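Local coordinates for glutamate ABC superfamily ATP binding cassette transporter, binding protein (Enterococcus faecium DO, PDB 5EYF) that binds L-glutamate in the cleft of a two-lobed fold and probably delivers it to an ABC transporter for uptake into the cell, at residues B[175-178]-B[179-183]; B[139-142]-B[143-147]. All coordinates share one frame; numbering follows the deposited sequence.

Interaction 1 (B[175-178]-B[179-183])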
loop_
_atom_site.group_PDB
_atom_site.type_symbol
_atom_site.label_atom_id
_atom_site.label_comp_id
_atom_site.label_asym_id
_atom_site.label_seq_id
_atom_site.Cartn_x
_atom_site.Cartn_y
_atom_site.Cartn_z
ATOM N N ASN B 175 3.000 2.846 11.015
ATOM C CA ASN B 175 2.080 2.152 11.907
ATOM C C ASN B 175 2.663 0.860 12.473
ATOM O O ASN B 175 2.564 0.616 13.682
ATOM C CB ASN B 175 0.752 1.872 11.199
ATOM C CG ASN B 175 0.882 1.073 9.892
ATOM O OD1 ASN B 175 1.959 0.845 9.310
ATOM N ND2 ASN B 175 -0.260 0.651 9.428
ATOM N N ALA B 176 3.310 0.045 11.632
ATOM C CA ALA B 176 3.824 -1.248 12.090
ATOM C C ALA B 176 4.935 -1.074 13.111
ATOM O O ALA B 176 5.121 -1.938 13.978
ATOM C CB ALA B 176 4.350 -2.083 10.923
ATOM N N ILE B 177 5.693 0.015 12.997
ATOM C CA ILE B 177 6.740 0.307 13.965
ATOM C C ILE B 177 6.128 0.774 15.273
ATOM O O ILE B 177 6.540 0.332 16.354
ATOM C CB ILE B 177 7.714 1.344 13.393
ATOM C CG1 ILE B 177 8.381 0.769 12.127
ATOM C CG2 ILE B 177 8.739 1.767 14.466
ATOM C CD1 ILE B 177 9.233 1.756 11.357
ATOM N N LEU B 178 5.113 1.645 15.192
ATOM C CA LEU B 178 4.439 2.127 16.395
ATOM C C LEU B 178 3.765 0.986 17.131
ATOM O O LEU B 178 3.703 0.995 18.363
ATOM C CB LEU B 178 3.402 3.183 16.036
ATOM C CG LEU B 178 3.981 4.514 15.592
ATOM C CD1 LEU B 178 2.856 5.439 15.156
ATOM C CD2 LEU B 178 4.791 5.135 16.697
ATOM N N LEU B 179 3.231 0.009 16.392
ATOM C CA LEU B 179 2.702 -1.188 17.038
ATOM C C LEU B 179 3.765 -1.877 17.877
ATOM O O LEU B 179 3.478 -2.337 18.983
ATOM C CB LEU B 179 2.146 -2.157 15.998
ATOM C CG LEU B 179 0.716 -1.904 15.511
ATOM C CD1 LEU B 179 0.319 -2.988 14.532
ATOM C CD2 LEU B 179 -0.262 -1.839 16.667
ATOM N N GLY B 180 4.991 -1.991 17.349
ATOM C CA GLY B 180 6.074 -2.576 18.122
ATOM C C GLY B 180 6.318 -1.839 19.418
ATOM O O GLY B 180 6.787 -2.429 20.400
ATOM N N ILE B 181 5.971 -0.559 19.450
ATOM C CA ILE B 181 6.095 0.251 20.654
ATOM C C ILE B 181 4.838 0.173 21.517
ATOM O O ILE B 181 4.925 0.150 22.745
ATOM C CB ILE B 181 6.424 1.702 20.258
ATOM C CG1 ILE B 181 7.708 1.754 19.432
ATOM C CG2 ILE B 181 6.511 2.581 21.509
ATOM C CD1 ILE B 181 7.888 3.042 18.653
ATOM N N ALA B 182 3.649 0.147 20.915
ATOM C CA ALA B 182 2.426 0.161 21.717
ATOM C C ALA B 182 2.195 -1.172 22.417
ATOM O O ALA B 182 1.602 -1.205 23.503
ATOM C CB ALA B 182 1.214 0.504 20.855
ATOM N N ASP B 183 2.631 -2.277 21.810
ATOM C CA ASP B 183 2.584 -3.552 22.520
ATOM C C ASP B 183 3.410 -3.492 23.801
ATOM O O ASP B 183 3.041 -4.089 24.817
ATOM C CB ASP B 183 3.078 -4.686 21.618
ATOM C CG ASP B 183 2.103 -5.032 20.493
ATOM O OD1 ASP B 183 0.901 -4.684 20.580
ATOM O OD2 ASP B 183 2.542 -5.678 19.516
#
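Ile181 lies one helical turn beyond Ile177 and Leu178, and its side chain runs back alongside that turn, past Ile177 O, to the methyls of both residues. Its CB rests 3.4 Å from Leu178 O. With CG1 anti to its own carbonyl carbon (chi1 -58°), the longer branch follows the preceding turn, and CG1 comes 3.6 Å from Ile177 O. The chain stays nearly extended to CD1, which lies 3.8 Å from Ile177 O, packs 4.2 Å from Leu178 CD2 and stands more loosely, at 4.5 Å, against Ile177 CG2. Phe160 of helix 156-164 touches the same side chain, so a branched apolar residue suits this seam between helices.

The two segments form the short helix 175-182 of a family 3 solute-binding protein, a periplasmic-binding-protein fold with its ligand between two lobes. Ile177 belongs to the glutamate pocket, touching the bound amino acid near Asp174 and Thr85 and giving it an apolar wall. Leu178 instead faces strands 103-112 and 188-191, where it meets Leu110 and Leu190.

Backbone bonds tie the turns together unevenly. Leu179 N reaches Asn175 O at 2.9 Å, whereas Gly180 N to Ala176 O is weak. Leu178 O takes a firm bond from Ala182 N at 2.7 Å and a weak one from Ile181 N, whose bond to Ile177 O is weak too. At the first turn, Asn175 OD1 accepts from Gly106 N and, weakly, from Ala176 N, fastening the helix start to strand 103-112. Leu179 sets its CB 3.6 Å from Ala176 O, while the side chain also packs on Leu190 and Glu239.

Interaction 2 (B[139-142]-B[143-147])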
loop_
_atom_site.group_PDB
_atom_site.type_symbol
_atom_site.label_atom_id
_atom_site.label_comp_id
_atom_site.label_asym_id
_atom_site.label_seq_id
_atom_site.Cartn_x
_atom_site.Cartn_y
_atom_site.Cartn_z
ATOM N N ALA B 139 9.275 14.834 7.457
ATOM C CA ALA B 139 8.872 15.520 6.236
ATOM C C ALA B 139 7.399 15.276 5.915
ATOM O O ALA B 139 6.695 16.206 5.519
ATOM C CB ALA B 139 9.770 15.100 5.070
ATOM N N ASN B 140 6.909 14.040 6.081
ATOM C CA ASN B 140 5.496 13.785 5.806
ATOM C C ASN B 140 4.586 14.555 6.755
ATOM O O ASN B 140 3.479 14.964 6.365
ATOM C CB ASN B 140 5.177 12.293 5.900
ATOM C CG ASN B 140 5.716 11.486 4.714
ATOM O OD1 ASN B 140 6.004 12.038 3.648
ATOM N ND2 ASN B 140 5.857 10.161 4.911
ATOM N N ILE B 141 4.998 14.727 8.013
ATOM C CA ILE B 141 4.182 15.532 8.916
ATOM C C ILE B 141 4.118 16.964 8.426
ATOM O O ILE B 141 3.054 17.596 8.445
ATOM C CB ILE B 141 4.708 15.491 10.358
ATOM C CG1 ILE B 141 4.251 14.232 11.051
ATOM C CG2 ILE B 141 4.100 16.662 11.130
ATOM C CD1 ILE B 141 2.779 14.205 11.349
ATOM N N ARG B 142 5.257 17.516 8.011
ATOM C CA ARG B 142 5.250 18.909 7.595
ATOM C C ARG B 142 4.318 19.123 6.413
ATOM O O ARG B 142 3.843 20.236 6.194
ATOM C CB ARG B 142 6.681 19.367 7.287
ATOM C CG ARG B 142 7.576 19.300 8.526
ATOM C CD ARG B 142 8.974 19.897 8.352
ATOM N NE ARG B 142 9.658 20.035 9.646
ATOM C CZ ARG B 142 10.619 19.225 10.082
ATOM N NH1 ARG B 142 11.030 18.221 9.319
ATOM N NH2 ARG B 142 11.180 19.420 11.276
ATOM N N GLN B 143 4.010 18.071 5.670
ATOM C CA GLN B 143 3.039 18.166 4.595
ATOM C C GLN B 143 1.605 17.960 5.076
ATOM O O GLN B 143 0.717 18.767 4.771
ATOM C CB GLN B 143 3.379 17.146 3.515
ATOM C CG GLN B 143 2.329 17.041 2.427
ATOM C CD GLN B 143 2.786 16.155 1.299
ATOM O OE1 GLN B 143 3.977 16.022 1.061
ATOM N NE2 GLN B 143 1.845 15.531 0.607
ATOM N N HIS B 144 1.364 16.892 5.838
ATOM C CA HIS B 144 -0.002 16.557 6.218
ATOM C C HIS B 144 -0.474 17.321 7.448
ATOM O O HIS B 144 -1.677 17.355 7.713
ATOM C CB HIS B 144 -0.110 15.043 6.440
ATOM C CG HIS B 144 -0.032 14.255 5.170
ATOM N ND1 HIS B 144 1.140 13.694 4.708
ATOM C CD2 HIS B 144 -0.975 13.975 4.239
ATOM C CE1 HIS B 144 0.909 13.074 3.563
ATOM N NE2 HIS B 144 -0.363 13.243 3.248
ATOM N N ALA B 145 0.450 17.924 8.194
ATOM C CA ALA B 145 0.140 18.750 9.359
ATOM C C ALA B 145 1.067 19.958 9.328
ATOM O O ALA B 145 1.928 20.129 10.196
ATOM C CB ALA B 145 0.299 17.953 10.653
ATOM N N PRO B 146 0.913 20.819 8.320
ATOM C CA PRO B 146 1.946 21.833 8.047
ATOM C C PRO B 146 2.137 22.847 9.158
ATOM O O PRO B 146 3.190 23.492 9.207
ATOM C CB PRO B 146 1.442 22.502 6.761
ATOM C CG PRO B 146 -0.028 22.303 6.790
ATOM C CD PRO B 146 -0.240 20.948 7.415
ATOM N N ASP B 147 1.163 23.010 10.046
ATOM C CA ASP B 147 1.272 23.941 11.158
ATOM C C ASP B 147 1.868 23.303 12.401
ATOM O O ASP B 147 2.221 24.018 13.341
ATOM C CB ASP B 147 -0.109 24.506 11.509
ATOM C CG ASP B 147 -0.703 25.319 10.388
ATOM O OD1 ASP B 147 0.070 25.989 9.666
ATOM O OD2 ASP B 147 -1.941 25.284 10.228
HETATM O O HOH W 1 6.519 15.311 2.398
#
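His144 turns its imidazole back along the helix toward Asn140 in the last turn of helix 136-144, the helix of a beta-alpha-beta unit between strands 128-132 and 149-153. With CG beside its own backbone N (chi1 -71°), the ring brings ND1 to 3.1 Å from Asn140 O. This oxygen lies at the ring edge, close to the ring plane, and also accepts from His144 N at 2.9 Å. Histidine thus grips one carbonyl with both main chain and side chain, which fixes the rotation of the ring. Gln143 CG stands over one ring face, 4.2 Å above the plane and toward the rim; Phe195 meets the ring with its plane inclined at about 60°.

Asn140 sends its amide elsewhere, ND2 bonding to Gln107. The extended side chain of exposed Arg142 packs on Ile150, and its NH2 forms a salt bridge with Glu152. Ile141 turns inward, CG2 lying 4.0 Å from Ala145 CB, and both pack on Leu123; the small alanine fits as the chain leaves helical geometry. On the exposed side a water links Gln143 and Ala139, donating to Gln143 OE1 at 3.0 Å and weakly to Ala139 O, while Pro146 CA makes a C-H...O contact of 3.1 Å with Arg142 O.

Each interaction is local to a single short helix, and the two interactions do not touch: the centres are 21 Å apart and the nearest atoms about 10 Å. Interaction 1 is the more deeply buried, wedged between sheet strands and helix 156-164 and lining the glutamate pocket through an isoleucine. Interaction 2 lies farther out, where a histidine bonded to a backbone carbonyl and a bridging water replace most of the apolar packing, and where Glu241 of the second subunit packs on the histidine. Side chains of 175-183 pack on strands 103-112 and 188-191, those of 139-147 on strand 149-153; an asparagine of each also bonds to strand 103-112, one by its side-chain OD1, the other by its side-chain ND2.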